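PDB 6AF0: Ctr9 protein from Myceliophthora thermophila, which probably binds the RNA polymerase II complex and is largely helical, with tetratricopeptide repeats. Local coordinates for residues Asp610-Lys622 with Lys637-Leu651. Numbering follows the deposited sequence.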
loop_
_atom_site.group_PDB
_atom_site.type_symbol
_atom_site.label_atom_id
_atom_site.label_comp_id
_atom_site.label_asym_id
_atom_site.label_seq_id
_atom_site.Cartn_x
_atom_site.Cartn_y
_atom_site.Cartn_z
ATOM N N ASP A 610 -0.607 39.863 14.315
ATOM C CA ASP A 610 -1.969 39.319 14.225
ATOM C C ASP A 610 -1.991 37.792 14.165
ATOM O O ASP A 610 -3.077 37.207 14.113
ATOM C CB ASP A 610 -2.663 39.877 13.002
ATOM C CG ASP A 610 -1.704 40.169 11.898
ATOM O OD1 ASP A 610 -0.588 40.650 12.208
ATOM O OD2 ASP A 610 -2.058 39.940 10.723
ATOM N N TYR A 611 -0.805 37.160 14.141
ATOM C CA TYR A 611 -0.676 35.701 14.358
ATOM C C TYR A 611 -0.949 35.421 15.820
ATOM O O TYR A 611 -0.106 35.679 16.676
ATOM C CB TYR A 611 0.717 35.192 14.001
ATOM C CG TYR A 611 0.783 33.689 13.786
ATOM C CD1 TYR A 611 1.391 32.858 14.715
ATOM C CD2 TYR A 611 0.252 33.102 12.644
ATOM C CE1 TYR A 611 1.472 31.489 14.516
ATOM C CE2 TYR A 611 0.327 31.730 12.439
ATOM C CZ TYR A 611 0.941 30.927 13.384
ATOM O OH TYR A 611 1.040 29.559 13.233
ATOM N N THR A 612 -2.133 34.890 16.103
ATOM C CA THR A 612 -2.682 34.962 17.455
ATOM C C THR A 612 -2.190 33.860 18.371
ATOM O O THR A 612 -1.970 34.102 19.561
ATOM C CB THR A 612 -4.212 34.989 17.426
ATOM O OG1 THR A 612 -4.694 34.051 16.458
ATOM C CG2 THR A 612 -4.667 36.352 17.028
ATOM N N ASP A 613 -2.001 32.665 17.806
ATOM C CA ASP A 613 -1.461 31.524 18.550
ATOM C C ASP A 613 -0.155 31.931 19.251
ATOM O O ASP A 613 0.136 31.488 20.369
ATOM C CB ASP A 613 -1.262 30.298 17.629
ATOM C CG ASP A 613 -2.577 29.465 17.422
ATOM O OD1 ASP A 613 -3.622 29.737 18.074
ATOM O OD2 ASP A 613 -2.572 28.517 16.602
ATOM N N ALA A 614 0.615 32.803 18.607
ATOM C CA ALA A 614 1.819 33.330 19.234
ATOM C C ALA A 614 1.499 34.090 20.507
ATOM O O ALA A 614 2.062 33.816 21.548
ATOM C CB ALA A 614 2.576 34.218 18.280
ATOM N N ARG A 615 0.589 35.046 20.432
ATOM C CA ARG A 615 0.276 35.839 21.608
ATOM C C ARG A 615 -0.484 35.034 22.654
ATOM O O ARG A 615 -0.383 35.327 23.841
ATOM C CB ARG A 615 -0.490 37.111 21.237
ATOM C CG ARG A 615 -0.917 37.921 22.469
ATOM C CD ARG A 615 -1.287 39.364 22.164
ATOM N NE ARG A 615 -0.398 39.954 21.169
ATOM C CZ ARG A 615 -0.774 40.825 20.231
ATOM N NH1 ARG A 615 -2.040 41.233 20.138
ATOM N NH2 ARG A 615 0.126 41.294 19.374
ATOM N N THR A 616 -1.240 34.028 22.215
ATOM C CA THR A 616 -1.898 33.093 23.138
ATOM C C THR A 616 -0.859 32.350 23.986
ATOM O O THR A 616 -1.025 32.231 25.202
ATOM C CB THR A 616 -2.770 32.060 22.410
ATOM O OG1 THR A 616 -3.597 32.693 21.408
ATOM C CG2 THR A 616 -3.624 31.302 23.415
ATOM N N ARG A 617 0.206 31.862 23.347
ATOM C CA ARG A 617 1.355 31.285 24.078
ATOM C C ARG A 617 2.025 32.333 24.952
ATOM O O ARG A 617 2.432 32.050 26.068
ATOM C CB ARG A 617 2.383 30.645 23.133
ATOM C CG ARG A 617 1.892 29.368 22.451
ATOM C CD ARG A 617 1.288 28.351 23.418
ATOM N NE ARG A 617 2.161 28.069 24.551
ATOM C CZ ARG A 617 1.962 27.098 25.445
ATOM N NH1 ARG A 617 0.924 26.292 25.372
ATOM N NH2 ARG A 617 2.817 26.919 26.427
ATOM N N LEU A 618 2.127 33.556 24.454
ATOM C CA LEU A 618 2.692 34.636 25.255
ATOM C C LEU A 618 1.864 34.812 26.513
ATOM O O LEU A 618 2.397 34.896 27.594
ATOM C CB LEU A 618 2.782 35.946 24.465
ATOM C CG LEU A 618 4.031 36.093 23.586
ATOM C CD1 LEU A 618 3.909 37.325 22.709
ATOM C CD2 LEU A 618 5.324 36.151 24.397
ATOM N N ALA A 619 0.549 34.805 26.364
ATOM C CA ALA A 619 -0.345 35.053 27.489
ATOM C C ALA A 619 -0.308 33.920 28.517
ATOM O O ALA A 619 -0.534 34.140 29.720
ATOM C CB ALA A 619 -1.759 35.276 26.990
ATOM N N TYR A 620 -0.016 32.711 28.052
ATOM C CA TYR A 620 0.112 31.594 28.964
ATOM C C TYR A 620 1.465 31.741 29.679
ATOM O O TYR A 620 1.538 31.649 30.923
ATOM C CB TYR A 620 -0.032 30.250 28.232
ATOM C CG TYR A 620 0.428 29.082 29.066
ATOM C CD1 TYR A 620 -0.325 28.640 30.151
ATOM C CD2 TYR A 620 1.644 28.464 28.808
ATOM C CE1 TYR A 620 0.115 27.583 30.939
ATOM C CE2 TYR A 620 2.090 27.414 29.580
ATOM C CZ TYR A 620 1.334 26.970 30.640
ATOM O OH TYR A 620 1.823 25.918 31.387
ATOM N N ILE A 621 2.523 31.982 28.895
ATOM C CA ILE A 621 3.869 32.239 29.449
ATOM C C ILE A 621 3.739 33.285 30.573
ATOM O O ILE A 621 4.359 33.193 31.644
ATOM C CB ILE A 621 4.851 32.753 28.360
ATOM C CG1 ILE A 621 5.404 31.612 27.495
ATOM C CG2 ILE A 621 6.014 33.493 28.994
ATOM C CD1 ILE A 621 6.233 32.082 26.315
ATOM N N LYS A 622 2.911 34.285 30.292
ATOM C CA LYS A 622 2.574 35.341 31.249
ATOM C C LYS A 622 1.726 34.867 32.414
ATOM O O LYS A 622 1.973 35.252 33.560
ATOM C CB LYS A 622 1.799 36.448 30.545
ATOM C CG LYS A 622 2.633 37.251 29.578
ATOM C CD LYS A 622 3.477 38.266 30.320
ATOM C CE LYS A 622 4.432 38.981 29.371
ATOM N NZ LYS A 622 5.816 38.924 29.900
ATOM N N LYS A 637 -6.825 41.016 27.961
ATOM C CA LYS A 637 -6.508 41.783 26.760
ATOM C C LYS A 637 -6.665 40.908 25.523
ATOM O O LYS A 637 -7.254 41.336 24.536
ATOM C CB LYS A 637 -5.087 42.359 26.884
ATOM C CG LYS A 637 -4.662 43.310 25.779
ATOM C CD LYS A 637 -3.311 43.962 26.105
ATOM C CE LYS A 637 -2.650 44.669 24.916
ATOM N NZ LYS A 637 -2.773 43.924 23.630
ATOM N N LEU A 638 -6.188 39.665 25.617
ATOM C CA LEU A 638 -6.249 38.679 24.517
ATOM C C LEU A 638 -7.643 38.157 24.244
ATOM O O LEU A 638 -7.997 37.872 23.108
ATOM C CB LEU A 638 -5.392 37.460 24.843
ATOM C CG LEU A 638 -4.746 36.741 23.656
ATOM C CD1 LEU A 638 -3.977 35.562 24.181
ATOM C CD2 LEU A 638 -5.698 36.254 22.578
ATOM N N TYR A 639 -8.405 37.972 25.311
ATOM C CA TYR A 639 -9.802 37.627 25.198
ATOM C C TYR A 639 -10.591 38.766 24.526
ATOM O O TYR A 639 -11.414 38.522 23.634
ATOM C CB TYR A 639 -10.364 37.344 26.580
ATOM C CG TYR A 639 -11.769 36.813 26.530
ATOM C CD1 TYR A 639 -12.851 37.572 26.997
ATOM C CD2 TYR A 639 -12.019 35.574 25.993
ATOM C CE1 TYR A 639 -14.147 37.085 26.942
ATOM C CE2 TYR A 639 -13.290 35.080 25.939
ATOM C CZ TYR A 639 -14.361 35.829 26.412
ATOM O OH TYR A 639 -15.638 35.305 26.336
ATOM N N GLN A 640 -10.327 40.005 24.951
ATOM C CA GLN A 640 -10.997 41.170 24.374
ATOM C C GLN A 640 -10.552 41.282 22.925
ATOM O O GLN A 640 -11.349 41.042 22.019
ATOM C CB GLN A 640 -10.718 42.454 25.190
ATOM C CG GLN A 640 -11.055 43.800 24.524
ATOM C CD GLN A 640 -12.321 43.810 23.661
ATOM O OE1 GLN A 640 -12.231 43.893 22.434
ATOM N NE2 GLN A 640 -13.500 43.758 24.296
ATOM N N GLU A 641 -9.268 41.569 22.711
ATOM C CA GLU A 641 -8.747 41.802 21.362
ATOM C C GLU A 641 -9.027 40.679 20.401
ATOM O O GLU A 641 -8.982 40.896 19.202
ATOM C CB GLU A 641 -7.249 42.041 21.376
ATOM C CG GLU A 641 -6.887 43.478 21.681
ATOM C CD GLU A 641 -5.397 43.680 21.778
ATOM O OE1 GLU A 641 -4.642 43.034 21.008
ATOM O OE2 GLU A 641 -4.986 44.492 22.632
ATOM N N ASN A 642 -9.315 39.483 20.906
ATOM C CA ASN A 642 -9.359 38.302 20.032
ATOM C C ASN A 642 -10.352 37.211 20.447
ATOM O O ASN A 642 -10.001 36.036 20.512
ATOM C CB ASN A 642 -7.940 37.723 19.901
ATOM C CG ASN A 642 -7.596 37.411 18.474
ATOM O OD1 ASN A 642 -8.131 36.464 17.897
ATOM N ND2 ASN A 642 -6.755 38.251 17.867
ATOM N N PRO A 643 -11.624 37.587 20.626
ATOM C CA PRO A 643 -12.609 36.839 21.424
ATOM C C PRO A 643 -13.266 35.593 20.833
ATOM O O PRO A 643 -14.098 34.982 21.514
ATOM C CB PRO A 643 -13.712 37.880 21.683
ATOM C CG PRO A 643 -13.328 39.107 20.919
ATOM C CD PRO A 643 -12.243 38.736 19.960
ATOM N N SER A 644 -12.939 35.212 19.605
ATOM C CA SER A 644 -13.613 34.054 19.012
ATOM C C SER A 644 -12.674 32.927 18.601
ATOM O O SER A 644 -13.075 32.022 17.848
ATOM C CB SER A 644 -14.447 34.486 17.809
ATOM O OG SER A 644 -13.686 34.435 16.610
ATOM N N ASP A 645 -11.435 32.975 19.083
ATOM C CA ASP A 645 -10.495 31.901 18.795
ATOM C C ASP A 645 -10.656 30.806 19.836
ATOM O O ASP A 645 -10.387 31.035 21.013
ATOM C CB ASP A 645 -9.059 32.422 18.796
ATOM C CG ASP A 645 -8.069 31.423 18.209
ATOM O OD1 ASP A 645 -8.113 30.213 18.562
ATOM O OD2 ASP A 645 -7.236 31.867 17.389
ATOM N N LEU A 646 -11.056 29.617 19.403
ATOM C CA LEU A 646 -11.355 28.514 20.330
ATOM C C LEU A 646 -10.211 28.107 21.253
ATOM O O LEU A 646 -10.464 27.716 22.399
ATOM C CB LEU A 646 -11.832 27.278 19.577
ATOM C CG LEU A 646 -13.074 27.463 18.710
ATOM C CD1 LEU A 646 -13.542 26.084 18.248
ATOM C CD2 LEU A 646 -14.180 28.239 19.438
ATOM N N GLU A 647 -8.975 28.179 20.748
ATOM C CA GLU A 647 -7.779 27.966 21.578
ATOM C C GLU A 647 -7.677 29.068 22.619
ATOM O O GLU A 647 -7.579 28.804 23.806
ATOM C CB GLU A 647 -6.513 27.935 20.727
ATOM C CG GLU A 647 -6.422 26.729 19.810
ATOM C CD GLU A 647 -6.389 25.413 20.559
ATOM O OE1 GLU A 647 -5.657 25.314 21.555
ATOM O OE2 GLU A 647 -7.083 24.468 20.143
ATOM N N VAL A 648 -7.720 30.309 22.163
ATOM C CA VAL A 648 -7.703 31.467 23.054
ATOM C C VAL A 648 -8.809 31.331 24.086
ATOM O O VAL A 648 -8.650 31.638 25.281
ATOM C CB VAL A 648 -7.930 32.779 22.277
ATOM C CG1 VAL A 648 -8.179 33.930 23.230
ATOM C CG2 VAL A 648 -6.737 33.088 21.380
ATOM N N ARG A 649 -9.945 30.867 23.601
ATOM C CA ARG A 649 -11.072 30.680 24.455
ATOM C C ARG A 649 -10.638 29.732 25.561
ATOM O O ARG A 649 -10.574 30.121 26.731
ATOM C CB ARG A 649 -12.248 30.125 23.664
ATOM C CG ARG A 649 -12.813 31.068 22.612
ATOM C CD ARG A 649 -13.695 32.160 23.190
ATOM N NE ARG A 649 -15.074 31.731 23.408
ATOM C CZ ARG A 649 -15.982 32.451 24.066
ATOM N NH1 ARG A 649 -15.676 33.643 24.559
ATOM N NH2 ARG A 649 -17.205 31.984 24.233
ATOM N N GLY A 650 -10.277 28.513 25.167
ATOM C CA GLY A 650 -9.886 27.471 26.114
ATOM C C GLY A 650 -8.963 27.995 27.195
ATOM O O GLY A 650 -9.164 27.709 28.382
ATOM N N LEU A 651 -7.963 28.774 26.777
ATOM C CA LEU A 651 -6.996 29.351 27.698
ATOM C C LEU A 651 -7.674 30.240 28.742
ATOM O O LEU A 651 -7.390 30.167 29.945
ATOM C CB LEU A 651 -5.934 30.149 26.946
ATOM C CG LEU A 651 -4.922 30.806 27.899
ATOM C CD1 LEU A 651 -4.200 29.789 28.772
ATOM C CD2 LEU A 651 -3.902 31.633 27.137
#
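T616 packs against three side chains of 637-651: L638, V648 and L651. Its methyl, anti to the backbone N (chi1 -46° for OG1), runs alongside L651 in the opposite sense, CG2 to CD2 being 3.7 Å. The same rotation sets its hydroxyl beside CG2 of V648 and lets OG1 donate to T612 O at 2.8 Å. OG1 reaches that carbonyl, which also accepts from T616 N, from above its plane, satisfying a buried hydroxyl within the helix. L638 crosses T616 at about a right angle, its CD1 lying 3.6 Å from CB of A619, where a small residue lets the leucine come close. With an alanine in place of T616, OG1 and CG2 are gone, and V648 and L651 would probably face a gap.

On one border R615, bent at chi3 (-39°), salt-bridges E641, NH1 to OE1 at 3.3 Å. OE1 lies at the guanidinium edge, near its plane, the carboxylate turned 83° against it; OE2 pairs with K637. On the other, T612 OG1 bonds weakly to OD2 of D645, whose OD1 makes a weak N-cap bond to E647 N. Segment 612-622 runs roughly antiparallel to 637-641 and nearly parallel to 646-651, as in TPR-type stacking. Methyls thus fit the helices together between polar borders, while D613 and E647 are salt-bridged by basic side chains of two other proteins' chains, making this face part of the assembly.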